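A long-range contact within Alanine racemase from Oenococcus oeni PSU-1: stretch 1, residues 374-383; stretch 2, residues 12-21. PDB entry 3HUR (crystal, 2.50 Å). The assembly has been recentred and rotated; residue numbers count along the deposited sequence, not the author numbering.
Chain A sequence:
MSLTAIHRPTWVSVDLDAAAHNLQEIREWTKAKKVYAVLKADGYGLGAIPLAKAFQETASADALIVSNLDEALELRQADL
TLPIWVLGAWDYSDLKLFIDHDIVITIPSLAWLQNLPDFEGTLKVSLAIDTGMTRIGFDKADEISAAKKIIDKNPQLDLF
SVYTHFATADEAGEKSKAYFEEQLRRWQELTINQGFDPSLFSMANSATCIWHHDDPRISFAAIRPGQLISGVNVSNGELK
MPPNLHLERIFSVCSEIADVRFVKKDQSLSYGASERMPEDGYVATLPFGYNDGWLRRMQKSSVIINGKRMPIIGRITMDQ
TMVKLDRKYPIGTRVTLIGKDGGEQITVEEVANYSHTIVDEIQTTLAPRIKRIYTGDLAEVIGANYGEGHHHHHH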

ATOM      1  N   TYR A 374      15.627 -13.449  21.202  1.00 31.86           N
ATOM      2  CA  TYR A 374      16.619 -14.485  20.964  1.00 32.37           C
ATOM      3  C   TYR A 374      16.353 -15.706  21.823  1.00 33.96           C
ATOM      4  O   TYR A 374      16.239 -15.594  23.039  1.00 34.04           O
ATOM      5  CB  TYR A 374      18.021 -13.902  21.168  1.00 31.00           C
ATOM      6  CG  TYR A 374      18.212 -12.724  20.269  1.00 28.48           C
ATOM      7  CD1 TYR A 374      17.916 -11.429  20.692  1.00 25.77           C
ATOM      8  CD2 TYR A 374      18.600 -12.909  18.947  1.00 26.71           C
ATOM      9  CE1 TYR A 374      18.031 -10.336  19.814  1.00 24.96           C
ATOM     10  CE2 TYR A 374      18.742 -11.839  18.077  1.00 24.43           C
ATOM     11  CZ  TYR A 374      18.453 -10.577  18.489  1.00 25.14           C
ATOM     12  OH  TYR A 374      18.594  -9.586  17.569  1.00 25.13           O
ATOM     13  N   THR A 375      16.276 -16.871  21.190  1.00 36.27           N
ATOM     14  CA  THR A 375      16.064 -18.149  21.913  1.00 37.82           C
ATOM     15  C   THR A 375      17.271 -19.045  21.815  1.00 38.55           C
ATOM     16  O   THR A 375      18.145 -18.795  21.002  1.00 38.80           O
ATOM     17  CB  THR A 375      14.945 -18.976  21.293  1.00 38.03           C
ATOM     18  OG1 THR A 375      15.349 -19.373  19.980  1.00 38.46           O
ATOM     19  CG2 THR A 375      13.632 -18.179  21.217  1.00 38.41           C
ATOM     20  N   GLY A 376      17.289 -20.093  22.644  1.00 40.59           N
ATOM     21  CA  GLY A 376      18.307 -21.157  22.607  1.00 41.27           C
ATOM     22  C   GLY A 376      19.420 -20.997  23.624  1.00 41.92           C
ATOM     23  O   GLY A 376      19.607 -19.925  24.172  1.00 41.96           O
ATOM     24  N   ASP A 377      20.161 -22.083  23.864  1.00 43.21           N
ATOM     25  CA  ASP A 377      21.187 -22.146  24.918  1.00 43.55           C
ATOM     26  C   ASP A 377      22.251 -21.108  24.655  1.00 42.06           C
ATOM     27  O   ASP A 377      22.690 -20.403  25.555  1.00 42.22           O
ATOM     28  CB  ASP A 377      21.852 -23.548  24.973  1.00 44.85           C
ATOM     29  CG  ASP A 377      20.892 -24.680  25.460  1.00 49.05           C
ATOM     30  OD1 ASP A 377      19.852 -24.407  26.125  1.00 54.91           O
ATOM     31  OD2 ASP A 377      21.206 -25.871  25.193  1.00 54.01           O
ATOM     32  N   LEU A 378      22.676 -20.996  23.410  1.00 40.72           N
ATOM     33  CA  LEU A 378      23.653 -19.949  23.067  1.00 40.06           C
ATOM     34  C   LEU A 378      23.180 -18.554  23.474  1.00 39.47           C
ATOM     35  O   LEU A 378      23.951 -17.740  23.942  1.00 39.67           O
ATOM     36  CB  LEU A 378      23.916 -19.953  21.569  1.00 40.53           C
ATOM     37  CG  LEU A 378      25.340 -20.060  21.050  1.00 40.69           C
ATOM     38  CD1 LEU A 378      25.290 -19.737  19.556  1.00 39.83           C
ATOM     39  CD2 LEU A 378      26.288 -19.142  21.818  1.00 40.25           C
ATOM     40  N   ALA A 379      21.898 -18.284  23.277  1.00 39.44           N
ATOM     41  CA  ALA A 379      21.295 -17.028  23.661  1.00 40.03           C
ATOM     42  C   ALA A 379      21.413 -16.706  25.162  1.00 40.81           C
ATOM     43  O   ALA A 379      21.690 -15.566  25.533  1.00 40.56           O
ATOM     44  CB  ALA A 379      19.845 -17.026  23.256  1.00 39.94           C
ATOM     45  N   GLU A 380      21.170 -17.713  25.990  1.00 41.96           N
ATOM     46  CA  GLU A 380      21.338 -17.669  27.457  1.00 43.30           C
ATOM     47  C   GLU A 380      22.787 -17.285  27.777  1.00 42.92           C
ATOM     48  O   GLU A 380      23.032 -16.272  28.474  1.00 42.61           O
ATOM     49  CB  GLU A 380      21.009 -19.079  28.008  1.00 44.57           C
ATOM     50  CG  GLU A 380      20.457 -19.273  29.432  1.00 49.05           C
ATOM     51  CD  GLU A 380      20.224 -20.819  29.782  1.00 56.14           C
ATOM     52  OE1 GLU A 380      20.806 -21.746  29.123  1.00 58.06           O
ATOM     53  OE2 GLU A 380      19.449 -21.108  30.734  1.00 60.22           O
ATOM     54  N   VAL A 381      23.734 -18.054  27.209  1.00 42.25           N
ATOM     55  CA  VAL A 381      25.170 -17.885  27.471  1.00 42.04           C
ATOM     56  C   VAL A 381      25.699 -16.497  27.106  1.00 42.87           C
ATOM     57  O   VAL A 381      26.548 -15.955  27.828  1.00 43.62           O
ATOM     58  CB  VAL A 381      26.047 -18.939  26.693  1.00 42.76           C
ATOM     59  CG1 VAL A 381      27.546 -18.551  26.729  1.00 41.06           C
ATOM     60  CG2 VAL A 381      25.816 -20.392  27.208  1.00 40.08           C
ATOM     61  N   ILE A 382      25.229 -15.901  26.001  1.00 42.62           N
ATOM     62  CA  ILE A 382      25.739 -14.563  25.624  1.00 42.39           C
ATOM     63  C   ILE A 382      24.960 -13.397  26.257  1.00 42.87           C
ATOM     64  O   ILE A 382      25.298 -12.228  26.051  1.00 42.16           O
ATOM     65  CB  ILE A 382      25.873 -14.404  24.094  1.00 42.23           C
ATOM     66  CG1 ILE A 382      24.503 -14.434  23.414  1.00 42.05           C
ATOM     67  CG2 ILE A 382      26.727 -15.512  23.539  1.00 40.52           C
ATOM     68  CD1 ILE A 382      24.493 -13.771  22.084  1.00 40.91           C
ATOM     69  N   GLY A 383      23.938 -13.719  27.044  1.00 44.10           N
ATOM     70  CA  GLY A 383      23.207 -12.712  27.820  1.00 45.72           C
ATOM     71  C   GLY A 383      22.124 -11.981  27.044  1.00 47.42           C
ATOM     72  O   GLY A 383      21.830 -10.825  27.332  1.00 48.37           O
TER
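Stretch 2 (12-21) VSVDLDAAAH

Stretch 2 (strand 12-15, then helix 16-21) lies beside stretch 1 (strand 374-375, then helix 377-381) as one strand-to-helix turn against another, burying 548 Å² in all. The strands run parallel, with Tyr374 paired to Val14 (CA-CA 4.9 Å) and Thr375 to Asp15 (CA-CA 5.0 Å); the helix axes, 105° apart in N-to-C direction, come within 8.9 Å. Tyr374 and Val14 project from the same face of the sheet, so Tyr374 CD2 packs 3.7 Å from Val14 CB and 4.0 Å from Leu16 CG, while Tyr374 CA makes a CA-H...O contact with Val14 O at 3.4 Å. The same carbonyl accepts the interstrand hydrogen bond, Thr375 N to Val14 O, 3.1 Å. Thr375 shares the other face with Asp15: Thr375 OG1 lies 3.7 Å from Asp15 CB, and Thr375 CG2 is 3.4 Å from Ser13 OG. Gly376, the N-cap residue, has phi/psi of 98/163° that call for glycine; a CB here would also clash with Asp17 OD2. Over the first-turn amides, which have no acceptor within the helix, sits the Asp17 carboxylate, accepting from Leu378 N through OD1 at 3.3 Å and, weakly, from Asp377 N through OD2 at 3.2 Å. Asp15 caps its own helix, its OD1 taking Ala18 N at 3.0 Å and, weakly, Asp17 N at 2.8 Å. Leu378 points toward stretch 2, its CD1 4.0 Å from Ala20 CB and 4.3 Å from Leu16 CB. Ala379 CB approaches Leu16 CD1 at 4.3 Å. Glu380 and Val381 make no contact with stretch 2. One turn beyond Leu378, Ile382 CD1 meets Leu16 CD1 at 3.6 Å, making Leu16 a shared apolar partner of Tyr374, Leu378, Ala379 and Ile382. Gly383, at positive phi, closes a Schellman motif beyond the reach of stretch 2.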

ATOM      1  N   VAL A  12       9.717 -11.473  16.306  1.00 22.97           N
ATOM      2  CA  VAL A  12      10.581 -12.320  15.455  1.00 22.68           C
ATOM      3  C   VAL A  12      11.511 -13.018  16.371  1.00 23.80           C
ATOM      4  O   VAL A  12      12.262 -12.379  17.081  1.00 23.32           O
ATOM      5  CB  VAL A  12      11.508 -11.550  14.497  1.00 22.59           C
ATOM      6  CG1 VAL A  12      12.385 -12.548  13.692  1.00 18.52           C
ATOM      7  CG2 VAL A  12      10.709 -10.674  13.571  1.00 23.03           C
ATOM      8  N   SER A  13      11.453 -14.341  16.328  1.00 25.24           N
ATOM      9  CA  SER A  13      12.211 -15.192  17.205  1.00 25.74           C
ATOM     10  C   SER A  13      13.429 -15.680  16.400  1.00 26.53           C
ATOM     11  O   SER A  13      13.272 -16.255  15.337  1.00 26.64           O
ATOM     12  CB  SER A  13      11.322 -16.363  17.615  1.00 25.25           C
ATOM     13  OG  SER A  13      12.084 -17.277  18.349  1.00 27.30           O
ATOM     14  N   VAL A  14      14.615 -15.464  16.937  1.00 27.10           N
ATOM     15  CA  VAL A  14      15.867 -15.715  16.272  1.00 28.01           C
ATOM     16  C   VAL A  14      16.705 -16.727  17.093  1.00 29.70           C
ATOM     17  O   VAL A  14      17.148 -16.438  18.203  1.00 31.37           O
ATOM     18  CB  VAL A  14      16.694 -14.417  16.170  1.00 28.09           C
ATOM     19  CG1 VAL A  14      18.038 -14.719  15.516  1.00 26.93           C
ATOM     20  CG2 VAL A  14      15.925 -13.305  15.434  1.00 25.34           C
ATOM     21  N   ASP A  15      16.915 -17.909  16.551  1.00 30.42           N
ATOM     22  CA  ASP A  15      17.635 -18.952  17.257  1.00 30.97           C
ATOM     23  C   ASP A  15      19.138 -18.890  16.942  1.00 31.29           C
ATOM     24  O   ASP A  15      19.581 -19.257  15.834  1.00 30.92           O
ATOM     25  CB  ASP A  15      17.061 -20.290  16.831  1.00 31.40           C
ATOM     26  CG  ASP A  15      17.917 -21.430  17.248  1.00 31.92           C
ATOM     27  OD1 ASP A  15      19.003 -21.168  17.810  1.00 31.74           O
ATOM     28  OD2 ASP A  15      17.507 -22.573  16.987  1.00 33.22           O
ATOM     29  N   LEU A  16      19.920 -18.439  17.907  1.00 30.91           N
ATOM     30  CA  LEU A  16      21.322 -18.139  17.636  1.00 30.61           C
ATOM     31  C   LEU A  16      22.139 -19.372  17.494  1.00 31.63           C
ATOM     32  O   LEU A  16      23.179 -19.316  16.847  1.00 30.58           O
ATOM     33  CB  LEU A  16      21.936 -17.252  18.718  1.00 30.13           C
ATOM     34  CG  LEU A  16      21.382 -15.820  18.792  1.00 28.85           C
ATOM     35  CD1 LEU A  16      21.887 -15.062  20.021  1.00 24.27           C
ATOM     36  CD2 LEU A  16      21.704 -15.071  17.499  1.00 26.07           C
ATOM     37  N   ASP A  17      21.672 -20.478  18.075  1.00 33.26           N
ATOM     38  CA  ASP A  17      22.337 -21.778  17.907  1.00 35.34           C
ATOM     39  C   ASP A  17      22.309 -22.171  16.436  1.00 35.34           C
ATOM     40  O   ASP A  17      23.291 -22.674  15.902  1.00 35.73           O
ATOM     41  CB  ASP A  17      21.637 -22.918  18.665  1.00 35.96           C
ATOM     42  CG  ASP A  17      21.860 -22.879  20.181  1.00 39.80           C
ATOM     43  OD1 ASP A  17      23.002 -22.719  20.666  1.00 43.66           O
ATOM     44  OD2 ASP A  17      20.859 -23.062  20.901  1.00 46.88           O
ATOM     45  N   ALA A  18      21.157 -21.969  15.809  1.00 34.93           N
ATOM     46  CA  ALA A  18      20.969 -22.318  14.424  1.00 34.82           C
ATOM     47  C   ALA A  18      21.819 -21.427  13.544  1.00 35.09           C
ATOM     48  O   ALA A  18      22.391 -21.899  12.563  1.00 35.72           O
ATOM     49  CB  ALA A  18      19.483 -22.255  14.030  1.00 34.07           C
ATOM     50  N   ALA A  19      21.982 -20.161  13.906  1.00 34.83           N
ATOM     51  CA  ALA A  19      22.886 -19.325  13.119  1.00 35.17           C
ATOM     52  C   ALA A  19      24.336 -19.868  13.189  1.00 35.25           C
ATOM     53  O   ALA A  19      25.079 -19.828  12.199  1.00 34.72           O
ATOM     54  CB  ALA A  19      22.831 -17.824  13.564  1.00 34.28           C
ATOM     55  N   ALA A  20      24.727 -20.349  14.365  1.00 35.43           N
ATOM     56  CA  ALA A  20      26.082 -20.824  14.582  1.00 36.27           C
ATOM     57  C   ALA A  20      26.261 -22.043  13.719  1.00 37.72           C
ATOM     58  O   ALA A  20      27.208 -22.154  12.940  1.00 38.60           O
ATOM     59  CB  ALA A  20      26.313 -21.170  16.018  1.00 35.22           C
ATOM     60  N   HIS A  21      25.295 -22.930  13.853  1.00 38.77           N
ATOM     61  CA  HIS A  21      25.229 -24.144  13.119  1.00 39.82           C
ATOM     62  C   HIS A  21      25.376 -23.895  11.624  1.00 39.45           C
ATOM     63  O   HIS A  21      26.085 -24.628  10.946  1.00 40.34           O
ATOM     64  CB  HIS A  21      23.900 -24.814  13.449  1.00 40.48           C
ATOM     65  CG  HIS A  21      23.636 -26.061  12.679  1.00 44.62           C
ATOM     66  ND1 HIS A  21      24.036 -27.308  13.120  1.00 49.89           N
ATOM     67  CD2 HIS A  21      22.965 -26.263  11.519  1.00 48.84           C
ATOM     68  CE1 HIS A  21      23.648 -28.222  12.248  1.00 49.97           C
ATOM     69  NE2 HIS A  21      22.988 -27.616  11.271  1.00 50.74           N
TER